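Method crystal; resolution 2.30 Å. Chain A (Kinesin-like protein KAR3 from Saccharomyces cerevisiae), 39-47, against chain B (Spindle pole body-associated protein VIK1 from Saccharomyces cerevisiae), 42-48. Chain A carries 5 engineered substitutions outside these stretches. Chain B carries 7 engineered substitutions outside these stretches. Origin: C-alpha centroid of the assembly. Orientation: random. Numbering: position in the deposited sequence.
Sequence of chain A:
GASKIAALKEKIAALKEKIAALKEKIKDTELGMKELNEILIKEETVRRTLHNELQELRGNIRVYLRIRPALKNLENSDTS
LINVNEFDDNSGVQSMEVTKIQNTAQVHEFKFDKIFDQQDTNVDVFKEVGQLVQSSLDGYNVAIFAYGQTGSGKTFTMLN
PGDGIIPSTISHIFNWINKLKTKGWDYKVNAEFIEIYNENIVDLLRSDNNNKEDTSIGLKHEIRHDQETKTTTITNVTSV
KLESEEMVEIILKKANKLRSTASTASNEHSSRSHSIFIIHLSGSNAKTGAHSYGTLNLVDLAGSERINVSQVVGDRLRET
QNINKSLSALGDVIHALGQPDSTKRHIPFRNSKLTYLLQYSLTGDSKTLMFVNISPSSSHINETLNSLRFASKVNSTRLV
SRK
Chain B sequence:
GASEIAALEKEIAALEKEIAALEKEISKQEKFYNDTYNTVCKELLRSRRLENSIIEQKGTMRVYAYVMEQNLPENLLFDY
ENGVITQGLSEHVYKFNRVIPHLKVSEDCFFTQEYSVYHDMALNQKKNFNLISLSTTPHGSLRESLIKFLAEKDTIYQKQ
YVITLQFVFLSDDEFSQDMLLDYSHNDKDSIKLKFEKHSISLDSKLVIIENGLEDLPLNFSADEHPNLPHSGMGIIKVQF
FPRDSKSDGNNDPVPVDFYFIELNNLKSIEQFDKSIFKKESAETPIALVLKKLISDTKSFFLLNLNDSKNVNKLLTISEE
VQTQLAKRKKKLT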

# COMPACT_ATOMS: atom_id res chain seq x y z
N ILE A 39 -12.81 -11.75 -11.58
CA ILE A 39 -11.46 -11.26 -11.32
C ILE A 39 -11.49 -10.17 -10.24
O ILE A 39 -10.70 -10.21 -9.30
CB ILE A 39 -10.78 -10.74 -12.62
CG1 ILE A 39 -10.48 -11.92 -13.55
CG2 ILE A 39 -9.51 -9.96 -12.30
CD1 ILE A 39 -10.21 -11.52 -14.99
N LEU A 40 -12.43 -9.23 -10.37
CA LEU A 40 -12.61 -8.17 -9.37
C LEU A 40 -12.92 -8.73 -7.99
O LEU A 40 -12.32 -8.31 -7.00
CB LEU A 40 -13.72 -7.19 -9.79
CG LEU A 40 -13.39 -6.22 -10.93
CD1 LEU A 40 -14.64 -5.44 -11.35
CD2 LEU A 40 -12.26 -5.27 -10.54
N ILE A 41 -13.86 -9.68 -7.92
CA ILE A 41 -14.24 -10.31 -6.66
C ILE A 41 -13.05 -11.06 -6.03
O ILE A 41 -12.79 -10.92 -4.83
CB ILE A 41 -15.46 -11.24 -6.83
CG1 ILE A 41 -16.71 -10.41 -7.15
CG2 ILE A 41 -15.70 -12.07 -5.58
CD1 ILE A 41 -17.87 -11.19 -7.73
N LYS A 42 -12.32 -11.82 -6.85
CA LYS A 42 -11.12 -12.52 -6.41
C LYS A 42 -10.01 -11.56 -5.96
O LYS A 42 -9.31 -11.82 -4.98
CB LYS A 42 -10.60 -13.45 -7.52
CG LYS A 42 -9.41 -14.31 -7.12
CD LYS A 42 -8.84 -15.07 -8.31
CE LYS A 42 -9.56 -16.39 -8.55
NZ LYS A 42 -9.22 -17.42 -7.53
N GLU A 43 -9.85 -10.46 -6.69
CA GLU A 43 -8.77 -9.50 -6.43
C GLU A 43 -8.93 -8.77 -5.10
O GLU A 43 -7.94 -8.43 -4.45
CB GLU A 43 -8.64 -8.50 -7.59
CG GLU A 43 -7.26 -7.88 -7.74
CD GLU A 43 -6.15 -8.91 -7.94
OE1 GLU A 43 -6.41 -9.98 -8.52
OE2 GLU A 43 -5.01 -8.64 -7.52
N GLU A 44 -10.18 -8.54 -4.69
CA GLU A 44 -10.49 -7.98 -3.38
C GLU A 44 -9.97 -8.88 -2.25
O GLU A 44 -9.45 -8.39 -1.24
CB GLU A 44 -12.00 -7.71 -3.25
CG GLU A 44 -12.50 -7.35 -1.85
CD GLU A 44 -11.79 -6.16 -1.22
OE1 GLU A 44 -11.39 -5.23 -1.95
OE2 GLU A 44 -11.64 -6.15 0.02
N THR A 45 -10.11 -10.20 -2.43
CA THR A 45 -9.61 -11.18 -1.46
C THR A 45 -8.08 -11.18 -1.43
O THR A 45 -7.47 -11.22 -0.36
CB THR A 45 -10.14 -12.59 -1.78
OG1 THR A 45 -11.57 -12.56 -1.85
CG2 THR A 45 -9.71 -13.61 -0.71
N VAL A 46 -7.48 -11.12 -2.61
CA VAL A 46 -6.02 -11.01 -2.76
C VAL A 46 -5.51 -9.74 -2.06
O VAL A 46 -4.52 -9.79 -1.32
CB VAL A 46 -5.61 -11.02 -4.25
CG1 VAL A 46 -4.12 -10.74 -4.42
CG2 VAL A 46 -5.97 -12.36 -4.90
N ARG A 47 -6.19 -8.62 -2.28
CA ARG A 47 -5.80 -7.34 -1.68
C ARG A 47 -5.78 -7.40 -0.15
O ARG A 47 -4.84 -6.91 0.48
CB ARG A 47 -6.71 -6.20 -2.16
CG ARG A 47 -6.27 -4.84 -1.65
CD ARG A 47 -7.42 -3.85 -1.56
NE ARG A 47 -8.55 -4.33 -0.76
CZ ARG A 47 -8.59 -4.35 0.57
NH1 ARG A 47 -9.67 -4.79 1.18
NH2 ARG A 47 -7.56 -3.92 1.29
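Chain B (42-48) KELLRSR

Chain B, residues 42-48, is a helical segment that lies alongside the chain A helix 39-47 and runs in nearly the same N-to-C direction; the two axes come within 10.1 Å and cross at 16°, and both helices extend beyond these stretches at each end. Backbone register is set by two pairs: the CA of Glu43(A) lies 7.3 Å from the CA of Glu43(B), and one turn later the CA of Arg47(A) lies 6.0 Å from the CA of Ser47(B). Together the stretches bury 329 Å².

Along chain A, Ile39(A) points toward chain B but stops short of contact. Leu40(A) leaves its helix sideways, yet its tip turns in, placing CD2 3.8 Å from CG of Glu43(B), against the aliphatic part of that side chain. Ile41(A) and Lys42(A) are out of reach. Glu43(A) is the centre of the contact and the most covered residue, with 71 Å² under chain B. Its chi1 is t and chi2 is p; OE2 accepts a hydrogen bond from OG of Ser47(B) at 2.6 Å, the only one across the stretches, while OE1 lies 3.8 Å from CD2 of Leu44(B).

Glu44(A) does not touch chain B but holds Arg47(A) in a salt bridge, NH1 to OE2 at 2.7 Å, with a second hydrogen bond from NE to OE1 at 3.2 Å. Thr45(A) is out of reach, and Val46(A) adds a loose contact, CG1 to OG of Ser47(B) at 4.3 Å. Arg47(A) then packs its CD 3.7 Å from CD of Arg46(B). The two arginines meet through methylenes, each with its guanidinium paired within its own helix: in chain B, NE of Arg46(B) bridges to OE1 of Glu43(B) at 2.9 Å.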

# COMPACT_ATOMS: atom_id res chain seq x y z
N LYS B 42 -7.10 -1.22 -13.08
CA LYS B 42 -6.76 -0.35 -11.96
C LYS B 42 -6.58 -1.15 -10.67
O LYS B 42 -5.64 -0.90 -9.91
CB LYS B 42 -7.82 0.74 -11.77
CG LYS B 42 -7.78 1.83 -12.84
CD LYS B 42 -9.02 2.70 -12.78
CE LYS B 42 -9.01 3.77 -13.86
NZ LYS B 42 -10.29 4.53 -13.90
N GLU B 43 -7.48 -2.11 -10.43
CA GLU B 43 -7.42 -2.95 -9.23
C GLU B 43 -6.19 -3.86 -9.22
O GLU B 43 -5.60 -4.10 -8.16
CB GLU B 43 -8.70 -3.77 -9.05
CG GLU B 43 -9.93 -2.96 -8.65
CD GLU B 43 -9.69 -2.07 -7.44
OE1 GLU B 43 -9.20 -2.57 -6.41
OE2 GLU B 43 -9.99 -0.87 -7.52
N LEU B 44 -5.80 -4.35 -10.39
CA LEU B 44 -4.58 -5.16 -10.52
C LEU B 44 -3.35 -4.33 -10.16
O LEU B 44 -2.44 -4.82 -9.49
CB LEU B 44 -4.45 -5.73 -11.94
CG LEU B 44 -5.30 -6.95 -12.31
CD1 LEU B 44 -5.23 -7.19 -13.81
CD2 LEU B 44 -4.86 -8.20 -11.56
N LEU B 45 -3.34 -3.06 -10.58
CA LEU B 45 -2.26 -2.14 -10.24
C LEU B 45 -2.24 -1.79 -8.75
O LEU B 45 -1.17 -1.56 -8.19
CB LEU B 45 -2.33 -0.87 -11.09
CG LEU B 45 -1.65 -0.98 -12.46
CD1 LEU B 45 -2.16 0.09 -13.39
CD2 LEU B 45 -0.13 -0.91 -12.33
N ARG B 46 -3.41 -1.74 -8.13
CA ARG B 46 -3.51 -1.54 -6.68
C ARG B 46 -2.77 -2.68 -5.96
O ARG B 46 -2.05 -2.44 -5.00
CB ARG B 46 -4.97 -1.46 -6.23
CG ARG B 46 -5.15 -1.08 -4.76
CD ARG B 46 -6.52 -1.44 -4.21
NE ARG B 46 -7.61 -0.70 -4.85
CZ ARG B 46 -8.00 0.53 -4.50
NH1 ARG B 46 -7.39 1.17 -3.51
NH2 ARG B 46 -9.00 1.11 -5.14
N SER B 47 -2.94 -3.91 -6.46
CA SER B 47 -2.25 -5.08 -5.92
C SER B 47 -0.74 -4.99 -6.12
O SER B 47 0.03 -5.32 -5.21
CB SER B 47 -2.78 -6.37 -6.56
OG SER B 47 -4.02 -6.75 -5.99
N ARG B 48 -0.32 -4.54 -7.30
CA ARG B 48 1.11 -4.42 -7.64
C ARG B 48 1.82 -3.39 -6.77
O ARG B 48 3.00 -3.56 -6.46
CB ARG B 48 1.30 -4.09 -9.12
CG ARG B 48 0.74 -5.12 -10.10
CD ARG B 48 1.37 -6.50 -9.95
NE ARG B 48 0.84 -7.44 -10.94
CZ ARG B 48 -0.20 -8.25 -10.75
NH1 ARG B 48 -0.59 -9.05 -11.73
NH2 ARG B 48 -0.85 -8.26 -9.59